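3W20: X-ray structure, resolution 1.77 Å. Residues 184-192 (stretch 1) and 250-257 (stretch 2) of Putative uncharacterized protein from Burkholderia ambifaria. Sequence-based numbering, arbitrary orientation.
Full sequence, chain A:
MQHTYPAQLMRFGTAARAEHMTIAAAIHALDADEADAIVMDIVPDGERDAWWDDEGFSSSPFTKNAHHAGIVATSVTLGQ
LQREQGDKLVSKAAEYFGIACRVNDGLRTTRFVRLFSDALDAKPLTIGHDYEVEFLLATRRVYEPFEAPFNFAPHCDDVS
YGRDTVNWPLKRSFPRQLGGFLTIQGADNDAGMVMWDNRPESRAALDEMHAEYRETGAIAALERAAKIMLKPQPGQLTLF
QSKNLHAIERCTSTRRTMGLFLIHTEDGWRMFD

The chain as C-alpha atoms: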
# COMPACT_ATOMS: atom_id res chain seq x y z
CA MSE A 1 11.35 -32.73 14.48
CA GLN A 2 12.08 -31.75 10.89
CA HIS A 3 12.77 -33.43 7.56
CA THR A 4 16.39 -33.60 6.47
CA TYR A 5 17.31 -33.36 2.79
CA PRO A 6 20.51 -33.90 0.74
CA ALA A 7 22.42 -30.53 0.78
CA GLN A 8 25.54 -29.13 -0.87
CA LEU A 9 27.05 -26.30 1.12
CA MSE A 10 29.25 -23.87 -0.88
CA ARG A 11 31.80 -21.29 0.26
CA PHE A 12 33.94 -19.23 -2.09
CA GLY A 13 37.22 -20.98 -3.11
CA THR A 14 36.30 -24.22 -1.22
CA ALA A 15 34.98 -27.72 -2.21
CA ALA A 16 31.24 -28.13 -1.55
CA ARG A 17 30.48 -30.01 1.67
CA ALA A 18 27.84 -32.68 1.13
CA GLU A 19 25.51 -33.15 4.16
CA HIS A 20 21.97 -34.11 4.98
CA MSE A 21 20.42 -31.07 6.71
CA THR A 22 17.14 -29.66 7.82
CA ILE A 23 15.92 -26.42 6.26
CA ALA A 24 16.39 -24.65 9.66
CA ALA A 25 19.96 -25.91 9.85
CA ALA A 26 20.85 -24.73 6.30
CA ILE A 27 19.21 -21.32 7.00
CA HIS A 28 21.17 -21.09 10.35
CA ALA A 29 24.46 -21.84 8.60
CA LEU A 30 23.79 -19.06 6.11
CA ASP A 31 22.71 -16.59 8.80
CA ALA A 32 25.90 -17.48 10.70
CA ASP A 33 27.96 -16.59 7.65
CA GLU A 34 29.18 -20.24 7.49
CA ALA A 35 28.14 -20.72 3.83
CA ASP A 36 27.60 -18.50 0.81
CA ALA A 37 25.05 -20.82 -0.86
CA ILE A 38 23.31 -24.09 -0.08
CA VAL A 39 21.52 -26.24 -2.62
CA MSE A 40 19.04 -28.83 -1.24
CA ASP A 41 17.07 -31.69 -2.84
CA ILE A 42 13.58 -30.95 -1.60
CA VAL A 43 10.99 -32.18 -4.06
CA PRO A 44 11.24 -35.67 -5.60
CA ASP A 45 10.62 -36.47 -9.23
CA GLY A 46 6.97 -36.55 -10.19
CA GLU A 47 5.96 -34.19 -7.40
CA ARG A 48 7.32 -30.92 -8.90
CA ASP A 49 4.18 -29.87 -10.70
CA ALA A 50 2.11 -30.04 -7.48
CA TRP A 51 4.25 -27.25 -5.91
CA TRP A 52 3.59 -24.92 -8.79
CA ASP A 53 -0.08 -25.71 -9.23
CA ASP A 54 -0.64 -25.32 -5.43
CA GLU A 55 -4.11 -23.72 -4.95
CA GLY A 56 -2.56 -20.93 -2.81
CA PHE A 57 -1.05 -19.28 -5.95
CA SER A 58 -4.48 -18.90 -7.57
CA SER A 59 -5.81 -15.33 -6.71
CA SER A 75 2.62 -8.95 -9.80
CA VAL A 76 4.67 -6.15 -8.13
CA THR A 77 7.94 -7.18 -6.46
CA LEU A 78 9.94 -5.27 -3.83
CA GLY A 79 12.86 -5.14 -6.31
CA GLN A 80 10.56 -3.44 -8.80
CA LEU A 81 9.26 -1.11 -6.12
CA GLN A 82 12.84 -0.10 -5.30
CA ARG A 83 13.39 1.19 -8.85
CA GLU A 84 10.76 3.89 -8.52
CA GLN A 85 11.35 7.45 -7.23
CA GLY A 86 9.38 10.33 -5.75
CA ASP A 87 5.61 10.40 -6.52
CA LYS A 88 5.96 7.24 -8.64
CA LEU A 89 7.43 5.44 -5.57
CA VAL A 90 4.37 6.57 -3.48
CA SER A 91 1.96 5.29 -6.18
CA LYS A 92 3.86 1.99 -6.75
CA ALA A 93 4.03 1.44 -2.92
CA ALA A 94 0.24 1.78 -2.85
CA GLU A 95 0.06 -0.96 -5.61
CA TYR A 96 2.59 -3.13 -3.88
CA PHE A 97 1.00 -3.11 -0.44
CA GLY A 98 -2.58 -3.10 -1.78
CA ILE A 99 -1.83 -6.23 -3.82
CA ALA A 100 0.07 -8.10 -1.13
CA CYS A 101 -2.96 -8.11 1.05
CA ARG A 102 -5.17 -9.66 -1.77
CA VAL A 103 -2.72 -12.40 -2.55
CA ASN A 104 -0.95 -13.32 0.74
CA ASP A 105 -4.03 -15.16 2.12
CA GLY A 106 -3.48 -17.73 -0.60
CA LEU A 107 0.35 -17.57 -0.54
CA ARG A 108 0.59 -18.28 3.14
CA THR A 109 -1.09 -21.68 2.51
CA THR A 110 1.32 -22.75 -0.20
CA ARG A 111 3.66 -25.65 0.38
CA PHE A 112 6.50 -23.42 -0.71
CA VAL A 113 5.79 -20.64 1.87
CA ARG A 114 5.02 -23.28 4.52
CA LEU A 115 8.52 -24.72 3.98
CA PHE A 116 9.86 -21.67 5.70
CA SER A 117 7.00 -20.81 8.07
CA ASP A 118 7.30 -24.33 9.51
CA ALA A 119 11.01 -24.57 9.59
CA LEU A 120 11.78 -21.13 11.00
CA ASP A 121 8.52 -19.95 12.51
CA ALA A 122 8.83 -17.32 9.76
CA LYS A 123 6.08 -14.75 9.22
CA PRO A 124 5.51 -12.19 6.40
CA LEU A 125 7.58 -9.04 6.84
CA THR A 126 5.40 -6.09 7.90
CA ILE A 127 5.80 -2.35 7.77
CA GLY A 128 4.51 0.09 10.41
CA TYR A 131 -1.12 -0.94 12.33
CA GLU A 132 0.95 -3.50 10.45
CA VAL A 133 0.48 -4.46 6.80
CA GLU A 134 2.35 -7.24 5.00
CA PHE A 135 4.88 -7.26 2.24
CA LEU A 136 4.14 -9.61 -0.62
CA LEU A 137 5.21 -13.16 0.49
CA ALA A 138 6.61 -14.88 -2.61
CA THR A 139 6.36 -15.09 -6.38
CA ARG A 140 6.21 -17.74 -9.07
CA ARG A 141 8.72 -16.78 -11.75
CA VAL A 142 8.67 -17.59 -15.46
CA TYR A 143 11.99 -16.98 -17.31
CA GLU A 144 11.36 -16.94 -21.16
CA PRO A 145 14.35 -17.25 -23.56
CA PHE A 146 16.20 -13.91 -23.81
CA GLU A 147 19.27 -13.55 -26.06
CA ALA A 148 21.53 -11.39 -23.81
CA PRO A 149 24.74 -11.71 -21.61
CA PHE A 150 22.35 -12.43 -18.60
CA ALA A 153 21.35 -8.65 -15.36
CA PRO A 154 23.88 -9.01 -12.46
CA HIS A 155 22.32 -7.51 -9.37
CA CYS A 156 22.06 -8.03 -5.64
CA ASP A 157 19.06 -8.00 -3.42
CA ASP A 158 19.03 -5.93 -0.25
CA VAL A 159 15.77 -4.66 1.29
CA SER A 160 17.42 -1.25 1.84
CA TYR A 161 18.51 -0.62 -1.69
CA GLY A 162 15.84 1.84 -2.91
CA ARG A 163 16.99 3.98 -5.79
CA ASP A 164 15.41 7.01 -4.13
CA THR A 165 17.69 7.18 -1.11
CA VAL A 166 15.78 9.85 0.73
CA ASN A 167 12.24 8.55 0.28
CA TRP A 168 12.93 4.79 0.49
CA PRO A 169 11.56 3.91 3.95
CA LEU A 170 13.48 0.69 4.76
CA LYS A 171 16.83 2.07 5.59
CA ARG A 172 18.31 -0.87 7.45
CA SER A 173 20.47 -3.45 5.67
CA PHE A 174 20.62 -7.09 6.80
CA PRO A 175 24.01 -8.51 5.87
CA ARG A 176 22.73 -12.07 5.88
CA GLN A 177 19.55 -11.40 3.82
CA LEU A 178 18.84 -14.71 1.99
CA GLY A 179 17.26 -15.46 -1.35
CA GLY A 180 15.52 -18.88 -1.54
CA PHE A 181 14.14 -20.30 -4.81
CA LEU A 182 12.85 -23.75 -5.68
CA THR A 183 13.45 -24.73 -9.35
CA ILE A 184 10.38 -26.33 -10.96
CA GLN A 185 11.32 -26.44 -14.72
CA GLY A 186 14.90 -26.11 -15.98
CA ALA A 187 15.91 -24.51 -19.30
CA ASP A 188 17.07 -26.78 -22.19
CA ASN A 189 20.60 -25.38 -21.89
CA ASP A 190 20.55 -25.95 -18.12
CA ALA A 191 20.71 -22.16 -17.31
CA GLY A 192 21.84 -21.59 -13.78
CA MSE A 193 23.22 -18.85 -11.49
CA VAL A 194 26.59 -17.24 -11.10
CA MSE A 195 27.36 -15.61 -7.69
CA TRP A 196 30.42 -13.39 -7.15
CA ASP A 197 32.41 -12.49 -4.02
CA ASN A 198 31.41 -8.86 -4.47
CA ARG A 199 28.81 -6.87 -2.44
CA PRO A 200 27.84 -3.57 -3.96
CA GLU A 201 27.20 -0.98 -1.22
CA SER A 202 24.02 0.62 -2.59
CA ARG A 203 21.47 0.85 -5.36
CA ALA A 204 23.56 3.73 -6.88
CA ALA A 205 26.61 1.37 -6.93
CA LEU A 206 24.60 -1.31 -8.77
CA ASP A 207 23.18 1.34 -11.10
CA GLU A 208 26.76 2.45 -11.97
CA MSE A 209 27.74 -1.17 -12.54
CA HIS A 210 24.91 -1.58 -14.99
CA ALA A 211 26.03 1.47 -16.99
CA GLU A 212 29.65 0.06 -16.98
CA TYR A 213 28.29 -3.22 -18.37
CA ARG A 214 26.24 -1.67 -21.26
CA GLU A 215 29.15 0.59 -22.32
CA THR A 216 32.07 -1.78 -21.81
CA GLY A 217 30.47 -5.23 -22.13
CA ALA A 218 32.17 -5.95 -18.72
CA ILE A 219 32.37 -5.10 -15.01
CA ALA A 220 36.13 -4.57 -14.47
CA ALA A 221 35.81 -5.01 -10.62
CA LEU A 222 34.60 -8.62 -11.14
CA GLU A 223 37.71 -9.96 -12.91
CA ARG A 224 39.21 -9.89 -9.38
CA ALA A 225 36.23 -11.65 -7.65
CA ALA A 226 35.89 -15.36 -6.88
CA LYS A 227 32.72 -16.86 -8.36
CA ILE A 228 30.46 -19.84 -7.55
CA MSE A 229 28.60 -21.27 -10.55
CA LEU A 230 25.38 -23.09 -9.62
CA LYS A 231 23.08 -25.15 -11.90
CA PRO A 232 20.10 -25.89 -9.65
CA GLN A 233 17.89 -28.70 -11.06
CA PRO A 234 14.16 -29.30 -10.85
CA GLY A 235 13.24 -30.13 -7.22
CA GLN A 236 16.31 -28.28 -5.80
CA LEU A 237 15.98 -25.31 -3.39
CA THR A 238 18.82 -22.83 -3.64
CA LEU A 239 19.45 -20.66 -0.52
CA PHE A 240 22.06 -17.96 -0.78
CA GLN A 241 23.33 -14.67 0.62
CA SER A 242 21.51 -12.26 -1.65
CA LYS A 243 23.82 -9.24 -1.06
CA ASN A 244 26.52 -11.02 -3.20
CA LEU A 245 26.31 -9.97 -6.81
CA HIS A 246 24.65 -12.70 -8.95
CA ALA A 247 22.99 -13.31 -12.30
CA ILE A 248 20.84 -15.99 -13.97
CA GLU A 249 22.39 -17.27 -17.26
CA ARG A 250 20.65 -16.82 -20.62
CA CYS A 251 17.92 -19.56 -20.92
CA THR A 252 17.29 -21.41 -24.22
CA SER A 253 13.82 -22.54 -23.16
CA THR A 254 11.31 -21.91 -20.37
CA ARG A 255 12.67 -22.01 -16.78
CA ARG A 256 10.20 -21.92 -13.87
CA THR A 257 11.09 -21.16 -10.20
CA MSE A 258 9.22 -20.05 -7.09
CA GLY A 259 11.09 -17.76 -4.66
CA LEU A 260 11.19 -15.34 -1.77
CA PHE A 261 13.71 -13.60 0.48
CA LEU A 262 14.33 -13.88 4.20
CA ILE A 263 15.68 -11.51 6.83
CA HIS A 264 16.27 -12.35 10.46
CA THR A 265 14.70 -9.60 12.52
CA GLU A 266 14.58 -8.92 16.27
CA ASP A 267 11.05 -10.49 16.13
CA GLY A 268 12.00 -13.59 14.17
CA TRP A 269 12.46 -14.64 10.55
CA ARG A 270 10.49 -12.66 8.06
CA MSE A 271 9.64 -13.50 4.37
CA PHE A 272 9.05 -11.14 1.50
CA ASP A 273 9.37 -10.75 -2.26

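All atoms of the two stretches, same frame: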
# COMPACT_ATOMS: atom_id res chain seq x y z
N ILE A 184 11.52 -25.46 -10.55
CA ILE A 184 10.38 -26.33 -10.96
C ILE A 184 10.60 -26.92 -12.37
O ILE A 184 10.44 -28.14 -12.54
CB ILE A 184 9.06 -25.53 -10.91
CG1 ILE A 184 8.73 -25.13 -9.45
CG2 ILE A 184 7.89 -26.39 -11.42
CD1 ILE A 184 8.52 -26.26 -8.46
N GLN A 185 10.97 -26.05 -13.32
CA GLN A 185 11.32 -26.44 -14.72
C GLN A 185 12.64 -25.82 -15.14
O GLN A 185 12.80 -24.60 -15.08
CB GLN A 185 10.19 -25.96 -15.67
CG GLN A 185 10.45 -26.19 -17.15
CD GLN A 185 9.26 -25.87 -18.04
OE1 GLN A 185 8.35 -25.14 -17.66
NE2 GLN A 185 9.26 -26.43 -19.23
N GLY A 186 13.57 -26.65 -15.63
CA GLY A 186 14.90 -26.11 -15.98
C GLY A 186 14.92 -25.83 -17.46
O GLY A 186 14.16 -26.45 -18.21
N ALA A 187 15.76 -24.88 -17.89
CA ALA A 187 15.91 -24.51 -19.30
C ALA A 187 16.65 -25.65 -20.02
O ALA A 187 17.42 -26.43 -19.38
CB ALA A 187 16.70 -23.18 -19.42
N ASP A 188 16.43 -25.74 -21.34
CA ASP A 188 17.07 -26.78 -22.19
C ASP A 188 18.60 -26.77 -22.05
O ASP A 188 19.24 -27.83 -21.94
CB ASP A 188 16.66 -26.64 -23.67
CG ASP A 188 15.26 -27.20 -23.97
OD1 ASP A 188 14.81 -28.12 -23.25
OD2 ASP A 188 14.60 -26.73 -24.94
N ASN A 189 19.16 -25.56 -22.05
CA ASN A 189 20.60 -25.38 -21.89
C ASN A 189 21.08 -25.43 -20.45
O ASN A 189 22.25 -25.09 -20.19
CB ASN A 189 21.05 -24.06 -22.51
CG ASN A 189 20.52 -22.84 -21.74
OD1 ASN A 189 19.47 -22.90 -21.11
ND2 ASN A 189 21.27 -21.73 -21.79
N ASP A 190 20.19 -25.80 -19.51
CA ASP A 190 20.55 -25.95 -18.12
C ASP A 190 21.01 -24.62 -17.45
O ASP A 190 21.91 -24.64 -16.56
CB ASP A 190 21.62 -27.04 -17.97
CG ASP A 190 21.70 -27.60 -16.54
OD1 ASP A 190 20.77 -27.37 -15.76
OD2 ASP A 190 22.72 -28.26 -16.21
N ALA A 191 20.36 -23.50 -17.83
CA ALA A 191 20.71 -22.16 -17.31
C ALA A 191 20.74 -22.13 -15.81
O ALA A 191 19.78 -22.56 -15.14
CB ALA A 191 19.73 -21.11 -17.78
N GLY A 192 21.81 -21.57 -15.24
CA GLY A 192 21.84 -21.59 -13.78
C GLY A 192 22.18 -20.20 -13.30
O GLY A 192 21.73 -19.25 -13.87
N ARG A 250 21.53 -16.63 -19.45
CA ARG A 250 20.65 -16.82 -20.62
C ARG A 250 19.94 -18.21 -20.64
O ARG A 250 20.61 -19.26 -20.56
CB ARG A 250 21.49 -16.63 -21.90
CG ARG A 250 21.13 -17.69 -22.93
CD ARG A 250 20.72 -17.18 -24.29
NE ARG A 250 21.82 -17.24 -25.24
CZ ARG A 250 22.77 -16.31 -25.32
NH1 ARG A 250 22.77 -15.28 -24.47
NH2 ARG A 250 23.73 -16.41 -26.24
N CYS A 251 18.62 -18.26 -20.77
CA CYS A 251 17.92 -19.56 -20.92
C CYS A 251 17.61 -19.79 -22.41
O CYS A 251 17.28 -18.83 -23.09
CB CYS A 251 16.60 -19.60 -20.14
SG CYS A 251 16.89 -19.00 -18.44
N THR A 252 17.65 -21.04 -22.83
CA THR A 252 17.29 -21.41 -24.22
C THR A 252 15.84 -21.84 -24.31
O THR A 252 15.25 -21.78 -25.40
CB THR A 252 18.19 -22.49 -24.83
OG1 THR A 252 18.19 -23.69 -24.03
CG2 THR A 252 19.61 -21.95 -25.07
N SER A 253 15.27 -22.28 -23.19
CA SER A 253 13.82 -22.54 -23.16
C SER A 253 13.26 -22.15 -21.80
O SER A 253 14.02 -21.69 -20.91
CB SER A 253 13.52 -24.00 -23.47
OG SER A 253 14.19 -24.89 -22.60
N THR A 254 11.96 -22.34 -21.61
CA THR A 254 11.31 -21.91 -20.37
C THR A 254 11.92 -22.53 -19.09
O THR A 254 12.08 -23.77 -18.96
CB THR A 254 9.77 -22.10 -20.45
OG1 THR A 254 9.29 -21.47 -21.66
CG2 THR A 254 9.11 -21.42 -19.24
N ARG A 255 12.19 -21.63 -18.12
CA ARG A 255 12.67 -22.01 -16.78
C ARG A 255 11.56 -21.54 -15.81
O ARG A 255 11.08 -20.41 -15.95
CB ARG A 255 14.02 -21.33 -16.49
CG ARG A 255 14.70 -21.68 -15.16
CD ARG A 255 15.97 -20.85 -15.05
NE ARG A 255 16.65 -20.95 -13.75
CZ ARG A 255 16.60 -20.03 -12.77
NH1 ARG A 255 15.95 -18.87 -12.90
NH2 ARG A 255 17.30 -20.26 -11.64
N ARG A 256 11.12 -22.40 -14.90
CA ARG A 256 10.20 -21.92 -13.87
C ARG A 256 10.79 -22.12 -12.48
O ARG A 256 11.33 -23.19 -12.21
CB ARG A 256 8.87 -22.67 -13.99
CG ARG A 256 8.08 -22.17 -15.20
CD ARG A 256 6.75 -22.86 -15.30
NE ARG A 256 6.89 -24.29 -15.44
CZ ARG A 256 6.07 -25.13 -14.86
NH1 ARG A 256 5.08 -24.65 -14.12
NH2 ARG A 256 6.24 -26.42 -15.01
N THR A 257 10.67 -21.09 -11.63
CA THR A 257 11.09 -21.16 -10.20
C THR A 257 10.01 -20.49 -9.35
O THR A 257 9.14 -19.75 -9.89
CB THR A 257 12.45 -20.44 -9.93
OG1 THR A 257 12.25 -19.06 -10.10
CG2 THR A 257 13.53 -20.91 -10.95

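Antiparallel strand ends and a polar turn join the two stretches, burying 701 Å² in all, both sides summed. At Ile-184 the backbone N donates to Arg-256 O (2.8 Å), while its CG2 lies over one face of the Arg-256 guanidinium, 4.0 Å from NH2. Gln-185 pairs with Arg-256 in register: Gln-185 N to Arg-256 O is 3.1 Å and Arg-256 N to Gln-185 O 2.8 Å, so Arg-256 O accepts two amides. Their side chains share one face of the sheet, where the extended Gln-185 (chi1 and chi2 both t) brings OE1 to the guanidinium edge, 2.8 Å from Arg-256 NE, a hydrogen bond. The pairing ends at Gln-185; Gly-186 is already loop and makes no hydrogen bond to the other stretch. Ala-187, small and buried, packs CB 3.7 Å from Cys-251 CB and opens a type I turn closed by Asp-190 N to Ala-187 O (2.8 Å). The turn's free amides find side-chain hydroxyls: Asp-188 N donates to Ser-253 OG (2.7 Å), though that oxygen is less surely placed, and Asn-189 N makes a weak bond to Thr-252 OG1 (2.9 Å). The Asn-189 amide suits its place by serving both ways, OD1 accepting from Thr-252 N (3.1 Å) and ND2 donating to Arg-250 O (2.8 Å). Asp-190 points away, without contact. Buried Ala-191 then sets CB 3.6 Å from Cys-251 SG.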